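Local coordinates for protein glucose-6-phosphate isomerase (Plasmodium falciparum, PDB 3QKI) that probably interconverts alpha-D-glucose 6-phosphate and beta-D-fructose 6-phosphate, the isomerase step of glycolysis and gluconeogenesis, at residues H436-H450 against F507-L521. Sequence-based numbering, arbitrary orientation.
Sequences HQGQVIPVELIGFKH and FNGNRPSTLLLFDEL
Phe507 offers the edge of its ring to His436 CB, with CE1 3.8 Å from it. Two waters then link the backbone nitrogens of Asn508 and Gly509 to His436 O. Extended from CG to NE, Arg511 carries its guanidinium into the turn after helix 428-437, where NH1 (2.8 Å) and NH2 (3.0 Å) both grip Gly438 O, which lies in the guanidinium plane. His436 O sits above one face of the group and Val440 CG2 covers the opposite one; NH2 also bonds Ile435 O.

Backbone bonds alternate in direction from Pro512 O, which accepts from Val443 N, to Phe518 O, which accepts from Lys449 N. Leu515 CD2 meets Leu445 CD1 at 3.5 Å, while on the other sheet face Leu516 lies alongside Ile446. Leu517 CD1 rests against the backbone of Gly447. Phe518 CB touches Phe448 CD2, the two rings nearly parallel (planes at 24°) but slid so far that they barely overlap. Asp519 O accepts from His450 ND1 at 3.2 Å, and Leu521 CB makes a CH-pi contact over one face of the Phe448 ring, 3.9 Å from its centroid.

Strands 443-448 and 513-518 are thus parallel neighbours, 17° apart, in the mixed sheet of a SIS-type alpha/beta domain characteristic of phosphoglucose isomerases.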
# COMPACT_ATOMS: atom_id res chain seq x y z
N HIS A 436 -6.70 9.91 13.63
CA HIS A 436 -7.53 10.73 14.52
C HIS A 436 -6.95 10.90 15.91
O HIS A 436 -7.11 11.97 16.49
CB HIS A 436 -8.97 10.19 14.65
CG HIS A 436 -9.80 10.47 13.43
ND1 HIS A 436 -10.44 11.70 13.25
CD2 HIS A 436 -10.02 9.70 12.34
CE1 HIS A 436 -11.06 11.61 12.09
NE2 HIS A 436 -10.83 10.43 11.50
N GLN A 437 -6.33 9.83 16.47
CA GLN A 437 -5.88 9.86 17.87
C GLN A 437 -4.41 9.58 18.16
O GLN A 437 -3.97 9.72 19.31
CB GLN A 437 -6.80 8.97 18.76
CG GLN A 437 -8.23 9.51 18.91
CD GLN A 437 -9.03 8.69 19.90
OE1 GLN A 437 -8.97 7.46 19.92
NE2 GLN A 437 -9.81 9.35 20.74
N GLY A 438 -3.67 9.13 17.17
CA GLY A 438 -2.25 8.89 17.34
C GLY A 438 -1.48 10.06 16.77
O GLY A 438 -1.95 11.21 16.80
N GLN A 439 -0.32 9.78 16.19
CA GLN A 439 0.48 10.83 15.59
C GLN A 439 -0.27 11.54 14.43
O GLN A 439 -1.09 10.90 13.74
CB GLN A 439 1.86 10.29 15.21
CG GLN A 439 1.90 9.36 14.03
CD GLN A 439 3.31 8.98 13.72
OE1 GLN A 439 3.73 7.85 13.95
NE2 GLN A 439 4.11 9.93 13.25
N VAL A 440 -0.07 12.87 14.31
CA VAL A 440 -0.73 13.71 13.30
C VAL A 440 -0.16 13.40 11.91
O VAL A 440 1.05 13.43 11.71
CB VAL A 440 -0.67 15.23 13.62
CG1 VAL A 440 -1.26 16.08 12.49
CG2 VAL A 440 -1.39 15.54 14.93
N ILE A 441 -1.07 13.09 10.96
CA ILE A 441 -0.73 12.74 9.58
C ILE A 441 -1.57 13.57 8.59
O ILE A 441 -2.75 13.28 8.42
CB ILE A 441 -0.87 11.20 9.31
CG1 ILE A 441 0.17 10.42 10.16
CG2 ILE A 441 -0.67 10.89 7.80
CD1 ILE A 441 -0.32 9.40 10.69
N PRO A 442 -0.96 14.59 7.92
CA PRO A 442 -1.72 15.38 6.92
C PRO A 442 -2.27 14.45 5.84
O PRO A 442 -1.56 13.56 5.37
CB PRO A 442 -0.66 16.33 6.35
CG PRO A 442 0.33 16.46 7.48
CD PRO A 442 0.42 15.08 8.04
N VAL A 443 -3.53 14.63 5.48
CA VAL A 443 -4.18 13.77 4.49
C VAL A 443 -4.52 14.56 3.22
O VAL A 443 -4.77 15.77 3.27
CB VAL A 443 -5.41 13.00 5.05
CG1 VAL A 443 -5.06 12.13 6.25
CG2 VAL A 443 -6.59 13.91 5.38
N GLU A 444 -4.56 13.84 2.09
CA GLU A 444 -4.97 14.40 0.81
C GLU A 444 -6.10 13.48 0.34
O GLU A 444 -5.86 12.30 0.06
CB GLU A 444 -3.78 14.47 -0.17
CG GLU A 444 -2.76 15.50 0.26
CD GLU A 444 -1.46 15.61 -0.53
OE1 GLU A 444 -1.43 15.22 -1.71
OE2 GLU A 444 -0.48 16.15 0.04
N LEU A 445 -7.33 13.99 0.39
CA LEU A 445 -8.56 13.28 0.02
C LEU A 445 -8.96 13.67 -1.38
O LEU A 445 -8.94 14.87 -1.73
CB LEU A 445 -9.70 13.56 1.01
CG LEU A 445 -9.42 13.42 2.54
CD1 LEU A 445 -10.68 13.62 3.34
CD2 LEU A 445 -8.90 12.07 2.88
N ILE A 446 -9.24 12.65 -2.22
CA ILE A 446 -9.61 12.82 -3.63
C ILE A 446 -10.96 12.16 -3.83
O ILE A 446 -11.15 11.01 -3.43
CB ILE A 446 -8.50 12.25 -4.58
CG1 ILE A 446 -7.17 12.98 -4.32
CG2 ILE A 446 -8.93 12.40 -6.05
CD1 ILE A 446 -5.92 12.19 -4.63
N GLY A 447 -11.92 12.93 -4.34
CA GLY A 447 -13.28 12.44 -4.53
C GLY A 447 -13.87 12.92 -5.83
O GLY A 447 -13.36 13.89 -6.42
N PHE A 448 -14.94 12.23 -6.29
CA PHE A 448 -15.64 12.53 -7.53
C PHE A 448 -17.13 12.68 -7.30
O PHE A 448 -17.67 12.09 -6.36
CB PHE A 448 -15.36 11.45 -8.58
CG PHE A 448 -13.88 11.30 -8.84
CD1 PHE A 448 -13.11 10.43 -8.07
CD2 PHE A 448 -13.24 12.07 -9.80
CE1 PHE A 448 -11.72 10.35 -8.26
CE2 PHE A 448 -11.85 11.99 -9.98
CZ PHE A 448 -11.11 11.12 -9.22
N LYS A 449 -17.79 13.46 -8.16
CA LYS A 449 -19.24 13.67 -8.08
C LYS A 449 -20.00 12.47 -8.60
O LYS A 449 -21.12 12.20 -8.15
CB LYS A 449 -19.65 14.91 -8.88
CG LYS A 449 -19.33 16.22 -8.15
CD LYS A 449 -19.65 17.45 -9.04
CE LYS A 449 -21.13 17.51 -9.39
NZ LYS A 449 -21.55 18.86 -9.84
N HIS A 450 -19.38 11.71 -9.52
CA HIS A 450 -20.00 10.56 -10.16
C HIS A 450 -19.19 9.30 -10.01
O HIS A 450 -17.96 9.33 -10.01
CB HIS A 450 -20.26 10.83 -11.67
CG HIS A 450 -21.20 11.98 -11.87
ND1 HIS A 450 -20.74 13.28 -12.06
CD2 HIS A 450 -22.55 12.00 -11.79
CE1 HIS A 450 -21.83 14.03 -12.13
NE2 HIS A 450 -22.94 13.30 -11.97
N PHE A 507 -11.03 13.93 20.89
CA PHE A 507 -10.40 14.10 19.58
C PHE A 507 -9.83 15.50 19.57
O PHE A 507 -10.58 16.45 19.52
CB PHE A 507 -11.41 13.94 18.44
CG PHE A 507 -11.93 12.55 18.23
CD1 PHE A 507 -11.53 11.80 17.13
CD2 PHE A 507 -12.87 11.99 19.11
CE1 PHE A 507 -12.04 10.51 16.92
CE2 PHE A 507 -13.35 10.70 18.92
CZ PHE A 507 -12.95 9.97 17.82
N ASN A 508 -8.50 15.63 19.66
CA ASN A 508 -7.85 16.94 19.70
C ASN A 508 -8.04 17.83 18.49
O ASN A 508 -7.99 19.06 18.63
CB ASN A 508 -6.38 16.83 20.14
CG ASN A 508 -6.21 16.20 21.50
OD1 ASN A 508 -6.97 16.45 22.45
ND2 ASN A 508 -5.21 15.36 21.64
N GLY A 509 -8.36 17.26 17.33
CA GLY A 509 -8.61 18.05 16.13
C GLY A 509 -7.35 18.75 15.64
O GLY A 509 -6.24 18.34 16.02
N ASN A 510 -7.50 19.80 14.82
CA ASN A 510 -6.38 20.54 14.19
C ASN A 510 -5.49 19.62 13.33
O ASN A 510 -4.31 19.90 13.16
CB ASN A 510 -5.55 21.28 15.24
CG ASN A 510 -6.29 22.43 15.87
OD1 ASN A 510 -7.10 23.09 15.23
ND2 ASN A 510 -5.98 22.70 17.11
N ARG A 511 -6.09 18.52 12.81
CA ARG A 511 -5.42 17.54 11.96
C ARG A 511 -5.72 17.97 10.53
O ARG A 511 -6.88 18.08 10.15
CB ARG A 511 -5.84 16.11 12.32
CG ARG A 511 -5.15 15.70 13.62
CD ARG A 511 -5.82 14.59 14.37
NE ARG A 511 -5.17 14.40 15.68
CZ ARG A 511 -4.25 13.49 15.94
NH1 ARG A 511 -3.68 13.43 17.13
NH2 ARG A 511 -3.87 12.63 15.00
N PRO A 512 -4.68 18.36 9.77
CA PRO A 512 -4.93 18.98 8.47
C PRO A 512 -5.32 18.05 7.34
O PRO A 512 -4.94 16.88 7.32
CB PRO A 512 -3.62 19.74 8.19
CG PRO A 512 -2.59 18.98 8.88
CD PRO A 512 -3.23 18.34 10.10
N SER A 513 -6.02 18.61 6.35
CA SER A 513 -6.44 17.91 5.14
C SER A 513 -6.58 18.83 3.93
O SER A 513 -6.95 20.01 4.05
CB SER A 513 -7.76 17.16 5.36
OG SER A 513 -8.84 18.04 5.51
N THR A 514 -6.35 18.24 2.76
CA THR A 514 -6.59 18.88 1.48
C THR A 514 -7.68 18.05 0.82
O THR A 514 -7.60 16.82 0.83
CB THR A 514 -5.33 18.93 0.63
OG1 THR A 514 -4.34 19.69 1.32
CG2 THR A 514 -5.60 19.53 -0.75
N LEU A 515 -8.70 18.71 0.27
CA LEU A 515 -9.76 18.04 -0.47
C LEU A 515 -9.64 18.38 -1.95
O LEU A 515 -9.53 19.55 -2.32
CB LEU A 515 -11.16 18.42 0.02
CG LEU A 515 -11.56 18.06 1.45
CD1 LEU A 515 -12.96 18.57 1.74
CD2 LEU A 515 -11.62 16.58 1.63
N LEU A 516 -9.65 17.35 -2.79
CA LEU A 516 -9.64 17.47 -4.26
C LEU A 516 -10.95 16.84 -4.73
O LEU A 516 -11.14 15.63 -4.55
CB LEU A 516 -8.43 16.78 -4.91
CG LEU A 516 -7.06 17.41 -4.67
CD1 LEU A 516 -5.93 16.45 -5.07
CD2 LEU A 516 -6.90 18.71 -5.46
N LEU A 517 -11.87 17.67 -5.28
CA LEU A 517 -13.16 17.18 -5.73
C LEU A 517 -13.35 17.43 -7.22
O LEU A 517 -13.44 18.58 -7.63
CB LEU A 517 -14.35 17.75 -4.89
CG LEU A 517 -15.79 17.35 -5.30
CD1 LEU A 517 -15.98 15.82 -5.31
CD2 LEU A 517 -16.81 17.98 -4.36
N PHE A 518 -13.40 16.34 -8.01
CA PHE A 518 -13.56 16.41 -9.47
C PHE A 518 -14.99 16.08 -9.83
O PHE A 518 -15.69 15.44 -9.05
CB PHE A 518 -12.62 15.40 -10.15
CG PHE A 518 -11.12 15.61 -10.00
CD1 PHE A 518 -10.39 16.21 -11.00
CD2 PHE A 518 -10.46 15.16 -8.86
CE1 PHE A 518 -9.01 16.40 -10.87
CE2 PHE A 518 -9.08 15.33 -8.74
CZ PHE A 518 -8.36 15.95 -9.74
N ASP A 519 -15.44 16.44 -11.03
CA ASP A 519 -16.80 16.04 -11.39
C ASP A 519 -16.87 14.54 -11.75
O ASP A 519 -17.72 13.81 -11.25
CB ASP A 519 -17.38 16.93 -12.51
CG ASP A 519 -16.70 16.84 -13.87
OD1 ASP A 519 -15.52 16.39 -13.93
OD2 ASP A 519 -17.34 17.23 -14.87
N GLU A 520 -15.92 14.07 -12.54
CA GLU A 520 -15.93 12.69 -13.01
C GLU A 520 -14.48 12.24 -13.21
O GLU A 520 -13.63 13.07 -13.54
CB GLU A 520 -16.67 12.70 -14.37
CG GLU A 520 -16.89 11.36 -15.05
CD GLU A 520 -17.77 11.44 -16.28
OE1 GLU A 520 -17.76 12.49 -16.96
OE2 GLU A 520 -18.45 10.43 -16.58
N LEU A 521 -14.21 10.95 -13.09
CA LEU A 521 -12.89 10.41 -13.42
C LEU A 521 -12.96 9.86 -14.85
O LEU A 521 -13.33 8.71 -15.08
CB LEU A 521 -12.40 9.35 -12.41
CG LEU A 521 -10.97 8.79 -12.66
CD1 LEU A 521 -9.91 9.90 -12.77
CD2 LEU A 521 -10.60 7.78 -11.60
O HOH W 1 -8.46 14.51 16.51
O HOH W 2 -6.84 13.28 19.19
O HOH W 3 -4.73 14.91 9.37
O HOH W 4 -16.20 9.26 -12.24